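Local coordinates for protein alpha-amylase (Eisenia fetida, PDB 6M4K) that probably hydrolyses internal alpha-1,4-glucosidic linkages of polysaccharides, as a calcium-binding alpha-amylase of glycoside hydrolase family 13, at residues R16-H21 / R396-A401; Q263-V268 / A278-F283; A334-H339 / F419-R424; D451-D456 / M492-V497. All blocks are in the same frame, centred on the assembly; numbering follows the deposited sequence.

Interaction 1 (R16-H21 / R396-A401); sequences RDVIVH and RFHNVA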
# COMPACT_ATOMS: atom_id res chain seq x y z
N ARG A 16 -5.25 2.25 -16.46
CA ARG A 16 -4.39 1.95 -15.33
C ARG A 16 -5.00 2.54 -14.06
O ARG A 16 -5.62 3.61 -14.09
CB ARG A 16 -2.99 2.53 -15.53
CG ARG A 16 -2.39 2.09 -16.84
CD ARG A 16 -0.98 2.60 -17.03
NE ARG A 16 -0.48 2.20 -18.35
CZ ARG A 16 0.63 2.65 -18.91
NH1 ARG A 16 1.40 3.54 -18.27
NH2 ARG A 16 0.99 2.21 -20.11
N ASP A 17 -4.79 1.85 -12.94
CA ASP A 17 -5.42 2.27 -11.69
C ASP A 17 -4.67 1.81 -10.44
O ASP A 17 -4.53 2.56 -9.48
CB ASP A 17 -6.87 1.74 -11.68
CG ASP A 17 -7.71 2.32 -10.57
OD1 ASP A 17 -7.72 3.56 -10.40
OD2 ASP A 17 -8.39 1.54 -9.87
N VAL A 18 -4.21 0.56 -10.42
CA VAL A 18 -3.66 -0.05 -9.21
C VAL A 18 -2.24 0.43 -8.99
O VAL A 18 -1.47 0.60 -9.94
CB VAL A 18 -3.73 -1.59 -9.35
CG1 VAL A 18 -3.04 -2.28 -8.18
CG2 VAL A 18 -5.16 -2.05 -9.47
N ILE A 19 -1.87 0.66 -7.74
CA ILE A 19 -0.50 1.07 -7.43
C ILE A 19 0.20 -0.02 -6.62
O ILE A 19 -0.42 -0.94 -6.08
CB ILE A 19 -0.45 2.44 -6.74
CG1 ILE A 19 -1.14 2.37 -5.38
CG2 ILE A 19 -1.12 3.50 -7.64
CD1 ILE A 19 -0.92 3.62 -4.54
N VAL A 20 1.54 0.06 -6.57
CA VAL A 20 2.38 -0.97 -5.96
C VAL A 20 3.37 -0.30 -5.02
O VAL A 20 4.02 0.68 -5.39
CB VAL A 20 3.14 -1.78 -7.02
CG1 VAL A 20 4.03 -2.84 -6.34
CG2 VAL A 20 2.20 -2.42 -8.01
N HIS A 21 3.53 -0.86 -3.82
CA HIS A 21 4.56 -0.39 -2.90
C HIS A 21 5.82 -1.20 -3.15
O HIS A 21 5.89 -2.38 -2.77
CB HIS A 21 4.11 -0.57 -1.47
CG HIS A 21 5.06 -0.01 -0.47
ND1 HIS A 21 4.99 -0.33 0.87
CD2 HIS A 21 6.08 0.87 -0.60
CE1 HIS A 21 5.93 0.33 1.52
NE2 HIS A 21 6.61 1.06 0.65
N ARG A 396 -5.33 -6.91 -14.51
CA ARG A 396 -5.98 -6.81 -15.82
C ARG A 396 -7.49 -6.99 -15.71
O ARG A 396 -8.25 -6.23 -16.32
CB ARG A 396 -5.34 -7.80 -16.81
CG ARG A 396 -5.93 -7.71 -18.22
CD ARG A 396 -5.10 -8.47 -19.23
NE ARG A 396 -5.10 -9.89 -18.91
CZ ARG A 396 -4.51 -10.83 -19.65
NH1 ARG A 396 -3.85 -10.49 -20.75
NH2 ARG A 396 -4.59 -12.10 -19.28
N PHE A 397 -7.95 -7.97 -14.92
CA PHE A 397 -9.38 -8.14 -14.67
C PHE A 397 -9.98 -6.85 -14.13
O PHE A 397 -10.99 -6.36 -14.63
CB PHE A 397 -9.58 -9.29 -13.67
CG PHE A 397 -11.03 -9.61 -13.33
CD1 PHE A 397 -11.77 -8.79 -12.50
CD2 PHE A 397 -11.61 -10.79 -13.79
CE1 PHE A 397 -13.07 -9.10 -12.17
CE2 PHE A 397 -12.91 -11.12 -13.46
CZ PHE A 397 -13.65 -10.28 -12.65
N HIS A 398 -9.34 -6.29 -13.10
CA HIS A 398 -9.78 -5.04 -12.50
C HIS A 398 -9.88 -3.93 -13.54
O HIS A 398 -10.86 -3.18 -13.57
CB HIS A 398 -8.73 -4.67 -11.44
CG HIS A 398 -8.92 -3.32 -10.80
ND1 HIS A 398 -9.55 -3.15 -9.59
CD2 HIS A 398 -8.48 -2.10 -11.18
CE1 HIS A 398 -9.51 -1.87 -9.25
NE2 HIS A 398 -8.89 -1.21 -10.21
N ASN A 399 -8.88 -3.83 -14.42
CA ASN A 399 -8.90 -2.79 -15.44
C ASN A 399 -10.03 -3.02 -16.44
O ASN A 399 -10.74 -2.08 -16.82
CB ASN A 399 -7.55 -2.74 -16.18
CG ASN A 399 -6.40 -2.29 -15.29
OD1 ASN A 399 -6.60 -1.57 -14.31
ND2 ASN A 399 -5.20 -2.70 -15.64
N VAL A 400 -10.23 -4.28 -16.86
CA VAL A 400 -11.30 -4.60 -17.81
C VAL A 400 -12.66 -4.32 -17.20
O VAL A 400 -13.59 -3.87 -17.89
CB VAL A 400 -11.15 -6.06 -18.29
CG1 VAL A 400 -12.41 -6.53 -19.02
CG2 VAL A 400 -9.92 -6.21 -19.17
N ALA A 401 -12.81 -4.57 -15.90
CA ALA A 401 -14.08 -4.46 -15.19
C ALA A 401 -14.42 -3.04 -14.77
O ALA A 401 -15.54 -2.81 -14.30
CB ALA A 401 -14.02 -5.34 -13.94
O HOH W 1 -4.39 -0.95 -12.82

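Interaction 2 (Q263-V268 / A278-F283); sequences QNLGNV and ANLVNF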
# COMPACT_ATOMS: atom_id res chain seq x y z
N GLN A 263 -7.82 -6.05 7.67
CA GLN A 263 -8.20 -6.79 8.87
C GLN A 263 -9.41 -7.66 8.58
O GLN A 263 -9.43 -8.86 8.90
CB GLN A 263 -8.50 -5.82 10.01
CG GLN A 263 -7.26 -5.22 10.65
CD GLN A 263 -6.60 -6.17 11.64
OE1 GLN A 263 -7.27 -6.89 12.37
NE2 GLN A 263 -5.27 -6.16 11.67
N ASN A 264 -10.44 -7.08 7.95
CA ASN A 264 -11.68 -7.80 7.69
C ASN A 264 -11.46 -8.90 6.65
O ASN A 264 -11.89 -10.04 6.84
CB ASN A 264 -12.79 -6.83 7.26
CG ASN A 264 -13.31 -5.98 8.43
OD1 ASN A 264 -13.72 -4.83 8.25
ND2 ASN A 264 -13.31 -6.56 9.61
N LEU A 265 -10.82 -8.57 5.52
CA LEU A 265 -10.58 -9.59 4.51
C LEU A 265 -9.67 -10.70 5.03
O LEU A 265 -9.85 -11.88 4.70
CB LEU A 265 -10.02 -8.97 3.22
CG LEU A 265 -10.99 -8.04 2.49
CD1 LEU A 265 -10.36 -7.50 1.22
CD2 LEU A 265 -12.30 -8.75 2.16
N GLY A 266 -8.68 -10.33 5.85
CA GLY A 266 -7.82 -11.34 6.45
C GLY A 266 -8.60 -12.30 7.33
O GLY A 266 -8.50 -13.52 7.19
N ASN A 267 -9.43 -11.75 8.22
CA ASN A 267 -10.26 -12.60 9.07
C ASN A 267 -11.20 -13.47 8.25
O ASN A 267 -11.42 -14.65 8.58
CB ASN A 267 -11.03 -11.74 10.07
CG ASN A 267 -10.18 -11.33 11.26
OD1 ASN A 267 -9.27 -12.07 11.65
ND2 ASN A 267 -10.47 -10.18 11.84
N VAL A 268 -11.80 -12.91 7.19
CA VAL A 268 -12.77 -13.67 6.41
C VAL A 268 -12.09 -14.82 5.68
O VAL A 268 -12.54 -15.97 5.76
CB VAL A 268 -13.54 -12.75 5.44
CG1 VAL A 268 -14.33 -13.60 4.45
CG2 VAL A 268 -14.47 -11.82 6.22
N ALA A 278 -19.16 -15.88 2.41
CA ALA A 278 -20.46 -15.39 1.98
C ALA A 278 -20.81 -14.04 2.59
O ALA A 278 -21.63 -13.32 2.03
CB ALA A 278 -21.55 -16.42 2.32
N ASN A 279 -20.21 -13.69 3.73
CA ASN A 279 -20.47 -12.40 4.36
C ASN A 279 -19.97 -11.22 3.55
O ASN A 279 -20.35 -10.08 3.85
CB ASN A 279 -19.84 -12.36 5.75
CG ASN A 279 -20.50 -13.31 6.73
OD1 ASN A 279 -21.66 -13.69 6.54
ND2 ASN A 279 -19.78 -13.70 7.77
N LEU A 280 -19.13 -11.44 2.54
CA LEU A 280 -18.60 -10.36 1.72
C LEU A 280 -19.63 -9.76 0.77
O LEU A 280 -19.29 -8.83 0.04
CB LEU A 280 -17.38 -10.84 0.94
CG LEU A 280 -16.18 -11.25 1.79
CD1 LEU A 280 -15.05 -11.79 0.93
CD2 LEU A 280 -15.69 -10.08 2.65
N VAL A 281 -20.86 -10.28 0.76
CA VAL A 281 -21.90 -9.80 -0.15
C VAL A 281 -22.04 -8.28 -0.11
O VAL A 281 -22.34 -7.65 -1.12
CB VAL A 281 -23.23 -10.54 0.13
CG1 VAL A 281 -23.73 -10.25 1.54
CG2 VAL A 281 -24.29 -10.19 -0.91
N ASN A 282 -21.83 -7.68 1.06
CA ASN A 282 -21.96 -6.23 1.23
C ASN A 282 -20.65 -5.58 1.66
O ASN A 282 -20.64 -4.53 2.31
CB ASN A 282 -23.05 -5.92 2.25
CG ASN A 282 -22.67 -6.37 3.66
OD1 ASN A 282 -21.86 -7.29 3.84
ND2 ASN A 282 -23.25 -5.71 4.66
N PHE A 283 -19.52 -6.19 1.31
CA PHE A 283 -18.24 -5.68 1.77
C PHE A 283 -18.00 -4.26 1.28
O PHE A 283 -18.29 -3.91 0.14
CB PHE A 283 -17.10 -6.58 1.28
CG PHE A 283 -15.76 -6.10 1.76
CD1 PHE A 283 -15.42 -6.22 3.10
CD2 PHE A 283 -14.88 -5.47 0.90
CE1 PHE A 283 -14.20 -5.74 3.56
CE2 PHE A 283 -13.67 -4.99 1.36
CZ PHE A 283 -13.33 -5.13 2.69

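Interaction 3 (A334-H339 / F419-R424); sequences AWDYGH and FGRGNR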
# COMPACT_ATOMS: atom_id res chain seq x y z
N ALA A 334 -11.13 -7.67 -7.79
CA ALA A 334 -12.36 -7.87 -8.55
C ALA A 334 -13.51 -7.03 -8.03
O ALA A 334 -14.46 -6.77 -8.78
CB ALA A 334 -12.77 -9.34 -8.49
N TRP A 335 -13.47 -6.62 -6.77
CA TRP A 335 -14.51 -5.83 -6.15
C TRP A 335 -14.39 -4.38 -6.61
O TRP A 335 -13.51 -4.01 -7.39
CB TRP A 335 -14.39 -5.93 -4.63
CG TRP A 335 -15.63 -5.72 -3.80
CD1 TRP A 335 -15.82 -4.77 -2.83
CD2 TRP A 335 -16.82 -6.51 -3.82
NE1 TRP A 335 -17.05 -4.92 -2.26
CE2 TRP A 335 -17.69 -5.98 -2.84
CE3 TRP A 335 -17.24 -7.62 -4.56
CZ2 TRP A 335 -18.94 -6.53 -2.60
CZ3 TRP A 335 -18.47 -8.17 -4.31
CH2 TRP A 335 -19.32 -7.61 -3.35
N ASP A 336 -15.31 -3.53 -6.15
CA ASP A 336 -15.26 -2.10 -6.43
C ASP A 336 -15.31 -1.39 -5.08
O ASP A 336 -16.39 -1.13 -4.54
CB ASP A 336 -16.39 -1.66 -7.34
CG ASP A 336 -16.29 -0.20 -7.73
OD1 ASP A 336 -15.22 0.41 -7.52
OD2 ASP A 336 -17.29 0.35 -8.25
N TYR A 337 -14.14 -1.10 -4.53
CA TYR A 337 -14.04 -0.45 -3.24
C TYR A 337 -12.61 0.02 -3.01
O TYR A 337 -11.69 -0.79 -2.82
CB TYR A 337 -14.46 -1.38 -2.08
CG TYR A 337 -14.28 -0.73 -0.72
CD1 TYR A 337 -15.15 0.26 -0.28
CD2 TYR A 337 -13.21 -1.09 0.10
CE1 TYR A 337 -14.98 0.87 0.96
CE2 TYR A 337 -13.03 -0.49 1.33
CZ TYR A 337 -13.90 0.50 1.75
OH TYR A 337 -13.69 1.07 2.98
N GLY A 338 -12.41 1.33 -3.03
CA GLY A 338 -11.14 1.92 -2.66
C GLY A 338 -10.13 1.95 -3.80
O GLY A 338 -10.26 1.29 -4.83
N HIS A 339 -9.09 2.75 -3.58
CA HIS A 339 -7.93 2.75 -4.46
C HIS A 339 -6.98 1.65 -3.99
O HIS A 339 -6.47 1.71 -2.87
CB HIS A 339 -7.23 4.11 -4.39
CG HIS A 339 -6.16 4.28 -5.41
ND1 HIS A 339 -5.16 5.22 -5.31
CD2 HIS A 339 -5.95 3.62 -6.58
CE1 HIS A 339 -4.38 5.13 -6.38
NE2 HIS A 339 -4.84 4.17 -7.16
N PHE A 419 -19.27 -13.66 -8.37
CA PHE A 419 -19.92 -12.43 -8.81
C PHE A 419 -19.27 -11.94 -10.09
O PHE A 419 -18.14 -12.31 -10.43
CB PHE A 419 -19.88 -11.32 -7.75
CG PHE A 419 -18.49 -10.94 -7.34
CD1 PHE A 419 -17.85 -11.63 -6.33
CD2 PHE A 419 -17.83 -9.90 -7.97
CE1 PHE A 419 -16.56 -11.29 -5.95
CE2 PHE A 419 -16.54 -9.54 -7.60
CZ PHE A 419 -15.91 -10.24 -6.59
N GLY A 420 -20.01 -11.10 -10.80
CA GLY A 420 -19.53 -10.46 -12.00
C GLY A 420 -19.38 -8.96 -11.83
O GLY A 420 -19.75 -8.36 -10.82
N ARG A 421 -18.82 -8.35 -12.87
CA ARG A 421 -18.72 -6.90 -12.98
C ARG A 421 -19.36 -6.56 -14.32
O ARG A 421 -18.72 -6.66 -15.37
CB ARG A 421 -17.27 -6.44 -12.90
CG ARG A 421 -16.59 -6.80 -11.58
CD ARG A 421 -17.09 -5.95 -10.42
NE ARG A 421 -16.97 -4.52 -10.72
CZ ARG A 421 -15.84 -3.82 -10.68
NH1 ARG A 421 -14.69 -4.39 -10.32
NH2 ARG A 421 -15.87 -2.53 -10.99
N GLY A 422 -20.65 -6.20 -14.28
CA GLY A 422 -21.38 -5.96 -15.52
C GLY A 422 -21.29 -7.14 -16.46
O GLY A 422 -21.41 -8.31 -16.07
N ASN A 423 -21.03 -6.84 -17.73
CA ASN A 423 -20.81 -7.86 -18.75
C ASN A 423 -19.34 -8.01 -19.11
O ASN A 423 -19.01 -8.48 -20.20
CB ASN A 423 -21.64 -7.57 -20.00
CG ASN A 423 -21.18 -6.33 -20.73
OD1 ASN A 423 -20.43 -5.52 -20.19
ND2 ASN A 423 -21.66 -6.15 -21.96
N ARG A 424 -18.44 -7.64 -18.19
CA ARG A 424 -17.00 -7.60 -18.47
C ARG A 424 -16.21 -8.73 -17.82
O ARG A 424 -15.26 -9.22 -18.43
CB ARG A 424 -16.43 -6.26 -17.98
CG ARG A 424 -17.02 -5.07 -18.71
CD ARG A 424 -16.53 -5.02 -20.13
NE ARG A 424 -15.16 -4.53 -20.20
CZ ARG A 424 -14.48 -4.32 -21.32
NH1 ARG A 424 -15.04 -4.58 -22.50
NH2 ARG A 424 -13.25 -3.86 -21.27

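Interaction 4 (D451-D456 / M492-V497); sequences DVISCD and MIAIHV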
# COMPACT_ATOMS: atom_id res chain seq x y z
N ASP A 451 -9.43 -19.28 -17.72
CA ASP A 451 -9.24 -18.86 -16.34
C ASP A 451 -7.94 -18.09 -16.22
O ASP A 451 -6.85 -18.67 -16.33
CB ASP A 451 -9.21 -20.09 -15.44
CG ASP A 451 -8.70 -19.77 -14.06
OD1 ASP A 451 -9.03 -18.67 -13.55
OD2 ASP A 451 -7.96 -20.58 -13.48
N VAL A 452 -8.03 -16.78 -15.97
CA VAL A 452 -6.83 -15.95 -15.92
C VAL A 452 -6.05 -16.12 -14.63
O VAL A 452 -4.93 -15.62 -14.53
CB VAL A 452 -7.10 -14.47 -16.24
CG1 VAL A 452 -7.70 -14.33 -17.62
CG2 VAL A 452 -8.00 -13.84 -15.18
N ILE A 453 -6.60 -16.84 -13.66
CA ILE A 453 -5.82 -17.17 -12.47
C ILE A 453 -4.72 -18.18 -12.83
O ILE A 453 -3.58 -18.05 -12.38
CB ILE A 453 -6.72 -17.70 -11.34
CG1 ILE A 453 -7.77 -16.65 -10.95
CG2 ILE A 453 -5.89 -18.12 -10.13
CD1 ILE A 453 -7.18 -15.37 -10.40
N SER A 454 -5.07 -19.19 -13.64
CA SER A 454 -4.14 -20.27 -13.99
C SER A 454 -3.53 -20.13 -15.37
O SER A 454 -2.47 -20.73 -15.63
CB SER A 454 -4.84 -21.63 -13.88
OG SER A 454 -5.91 -21.75 -14.80
N CYS A 455 -4.14 -19.37 -16.27
CA CYS A 455 -3.71 -19.26 -17.65
C CYS A 455 -3.16 -17.86 -17.92
O CYS A 455 -3.41 -16.91 -17.17
CB CYS A 455 -4.86 -19.55 -18.61
SG CYS A 455 -5.72 -21.11 -18.26
N ASP A 456 -2.43 -17.74 -19.03
CA ASP A 456 -1.79 -16.47 -19.36
C ASP A 456 -2.76 -15.51 -20.03
O ASP A 456 -2.69 -14.29 -19.81
CB ASP A 456 -0.60 -16.71 -20.28
CG ASP A 456 0.46 -17.57 -19.64
OD1 ASP A 456 0.76 -17.36 -18.45
OD2 ASP A 456 0.98 -18.46 -20.34
N MET A 492 -9.95 -20.76 -7.42
CA MET A 492 -10.75 -19.68 -7.97
C MET A 492 -10.63 -19.71 -9.48
O MET A 492 -9.59 -20.11 -10.02
CB MET A 492 -10.22 -18.30 -7.58
CG MET A 492 -10.02 -18.07 -6.12
SD MET A 492 -9.38 -16.41 -5.92
CE MET A 492 -7.69 -16.60 -6.46
N ILE A 493 -11.66 -19.24 -10.16
CA ILE A 493 -11.64 -19.07 -11.60
C ILE A 493 -12.09 -17.65 -11.88
O ILE A 493 -13.11 -17.21 -11.34
CB ILE A 493 -12.57 -20.08 -12.31
CG1 ILE A 493 -11.97 -21.49 -12.21
CG2 ILE A 493 -12.80 -19.67 -13.75
CD1 ILE A 493 -12.83 -22.55 -12.87
N ALA A 494 -11.34 -16.94 -12.71
CA ALA A 494 -11.72 -15.59 -13.12
C ALA A 494 -11.67 -15.53 -14.64
O ALA A 494 -10.67 -15.94 -15.24
CB ALA A 494 -10.77 -14.55 -12.51
N ILE A 495 -12.73 -15.02 -15.24
CA ILE A 495 -12.82 -14.91 -16.69
C ILE A 495 -13.27 -13.50 -17.04
O ILE A 495 -13.99 -12.85 -16.28
CB ILE A 495 -13.78 -15.97 -17.30
CG1 ILE A 495 -15.18 -15.85 -16.70
CG2 ILE A 495 -13.23 -17.38 -17.10
CD1 ILE A 495 -16.23 -16.75 -17.38
N HIS A 496 -12.81 -13.01 -18.19
CA HIS A 496 -13.20 -11.66 -18.58
C HIS A 496 -13.08 -11.51 -20.09
O HIS A 496 -12.43 -12.31 -20.76
CB HIS A 496 -12.41 -10.56 -17.83
CG HIS A 496 -10.93 -10.56 -18.10
ND1 HIS A 496 -10.37 -10.05 -19.25
CD2 HIS A 496 -9.89 -10.99 -17.34
CE1 HIS A 496 -9.05 -10.17 -19.20
NE2 HIS A 496 -8.74 -10.74 -18.05
N VAL A 497 -13.72 -10.46 -20.60
CA VAL A 497 -13.72 -10.22 -22.03
C VAL A 497 -12.37 -9.65 -22.45
O VAL A 497 -11.57 -9.21 -21.63
CB VAL A 497 -14.87 -9.29 -22.45
CG1 VAL A 497 -16.19 -9.94 -22.10
CG2 VAL A 497 -14.74 -7.93 -21.78
O HOH W 2 -7.36 -21.28 -10.98

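Interaction 1 (R16-H21 / R396-A401)
His398 meets the carboxylate of Asp17 at the tight end of this contact. NE2 of His398 donates to OD2 of Asp17 over 2.8 Å, at an N-H...O angle of 167°; OD2 accepts through its anti lone pair, the one turned away from OD1, while OD1 is hydrogen-bonded to Tyr10 OH. Carboxylate and imidazole lie almost coplanar, and OD2 sits in the ring plane. CG of His398 stands anti to its backbone N (chi1 174°), which carries the ring from the helix to Asp17 and Val18. From Val18 comes the second grip: its CG2 rests over one face of the ring, 4.0 Å from the centroid, in a CH-pi contact. The other ring nitrogen, ND1, is bonded to Leu333 O, and with oxygens at both nitrogens the ring may well be a charged imidazolium. In the (beta/alpha)8 barrel Val18 leads into strand 19-22, while His398 belongs to helix 389-401, which follows the eighth strand, 339-344. A leucine in place of His398 would probably leave Asp17 OD2 without its mate and take from Leu333 O the donor that ND1 supplies. Towards the partly exposed side the fit is looser. Asn399 OD1 stays 4.1 Å from Asp17 N, and a water spans the gap, accepting from Val18 N (2.8 Å) and donating to Asn399 OD1 (2.7 Å). Beyond it the Arg16 guanidinium turns to Leu94 O and Asn41 OD1.

Interaction 2 (Q263-V268 / A278-F283)
Leu265 projects from helix 259-270 as a branched knob in the angle between two side chains of the following loop, Leu280 and Phe283. Its CD2 methyl fits both at once. It presses against CD2 of Leu280 at 3.7 Å and also lies over a face of the Phe283 ring, 3.9 Å from the centroid and 14° off the ring normal, a close CH-pi contact. The branch point follows the methyl in, with Leu265 CG 3.7 Å from Phe283 CZ, so the leucine bears on the far rim of the ring as well as on its face. Phe283 can reach this far because its CG stands anti to the backbone N (chi1 -179°), extending the ring towards the helix, where its CE1 edge comes to rest against CB of Asn264 at 4.1 Å. The polar end of that asparagine is engaged with Gln289. One helical turn beyond Leu265, Val268 forms the other wall for Leu280: CG1 of Val268 lies 4.0 Å from CG of Leu280, the two side chains running past each other in opposite directions, while the CG2 methyl of Val268 lies near CD2 of Leu280. The leucine thus settles into the hollow between residues three apart on the helix. Phe331 of helix 322-334 touches both leucines, and Trp287 meets Phe283 edge-to-face. No hydrogen bond crosses the contact. It folds a loop back onto its own helix within the beta-alpha-beta crossover from strand 255-257 to strand 295-297, the sixth and seventh strands of the catalytic TIM barrel.

Interaction 3 (A334-H339 / F419-R424)
Trp335 and Phe419 form the aromatic part of this contact, a T-shaped pair in which the indole presents its edge to the face of the phenylalanine. The six-membered ring of Trp335 and the Phe419 ring have centroids 5.0 Å apart and planes at 86°, with CZ3 of Trp335 standing over the ring centre. The indole nitrogen is used elsewhere, bonded to Phe283 O, which should help to set the rotation of the indole. Apolar contact continues beside the pair: CB of Ala334 touches CZ of Phe419 at 3.8 Å, and Val406 of the neighbouring strand packs on both aromatic residues.

Hydrogen bonding falls to Arg421. Its chain, bent at chi2 (-73°) and chi3, curls back so that NH1 donates to Ala334 O at 2.8 Å; the donor stands above the carbonyl plane rather than on a lone pair, and the bond is somewhat bent, at 151°. NH2 of the arginine is held in turn by Asn404 O.

Charge adds a weaker term. Asp336 lays its CB over one face of the guanidinium, and OD2 of Asp336 lies 4.2 Å from NH2 of Arg421, too far out of the guanidinium plane for an N-H to point at it.

Helix 322-334 of the catalytic barrel ends here, against strand 416-421 of the C-terminal beta domain. The cationic arginine at a carbonyl of the helix's last turn is likely to be favoured by the helix dipole. The junction thus combines an apolar aromatic patch with a polar bond at the helix end.

Interaction 4 (D451-D456 / M492-V497)
A chi1 of 166° swings the carboxylate of Asp451 away from its own backbone N and towards strand 492-496, where OD1 accepts from Ala494 N at 3.0 Å. The same oxygen accepts from Ile453 N, two residues on and also at 3.0 Å, which makes an Asx turn; the two donors arrive from opposite faces of the carboxylate plane. OD2 is held by the hydroxyl of Ser454, whose OG donates over 2.7 Å, and has a weak, long ion pair with Arg470. Val452 N gives a nearly straight bond of 2.9 Å to Ala494 O, so Ala494 is bound through both its amide and its carbonyl. Its methyl rests against both CG2 of Val452 and CG1 of Ile453, 3.9 and 4.0 Å away, while Val452 CG1 leans on His496. An alanine in place of Asp451 would probably leave the amides of Ala494 and Ile453 without their acceptor and hold the loop to the strand less firmly. Ile493 and Ile495 pair through their backbones with strand 425-430, so the loop takes the other edge of this strand: an Asx turn docked on the edge of the antiparallel sheet in the C-terminal all-beta domain.

Interactions 2, 3 and 4 are buried, whereas interaction 1 is partly buried and admits a bridging water. Interactions 1 and 2 lie wholly in the catalytic barrel, about 21 Å apart between centres, and differ sharply: one turns on a histidine-carboxylate hydrogen bond, the other is purely apolar. Interaction 3 joins the barrel to the C-terminal domain and mixes both chemistries; it meets interaction 2 through Phe283 and Trp335, and interaction 1 where Phe397 packs on Ala334. Interaction 4 lies inside the C-terminal domain, centred on a carboxylate that accepts from backbone amides, with apolar side chains around it, and shares a sheet with interaction 3. Helix 389-401 ties it to interaction 1, Arg396 reaching Asp456 O.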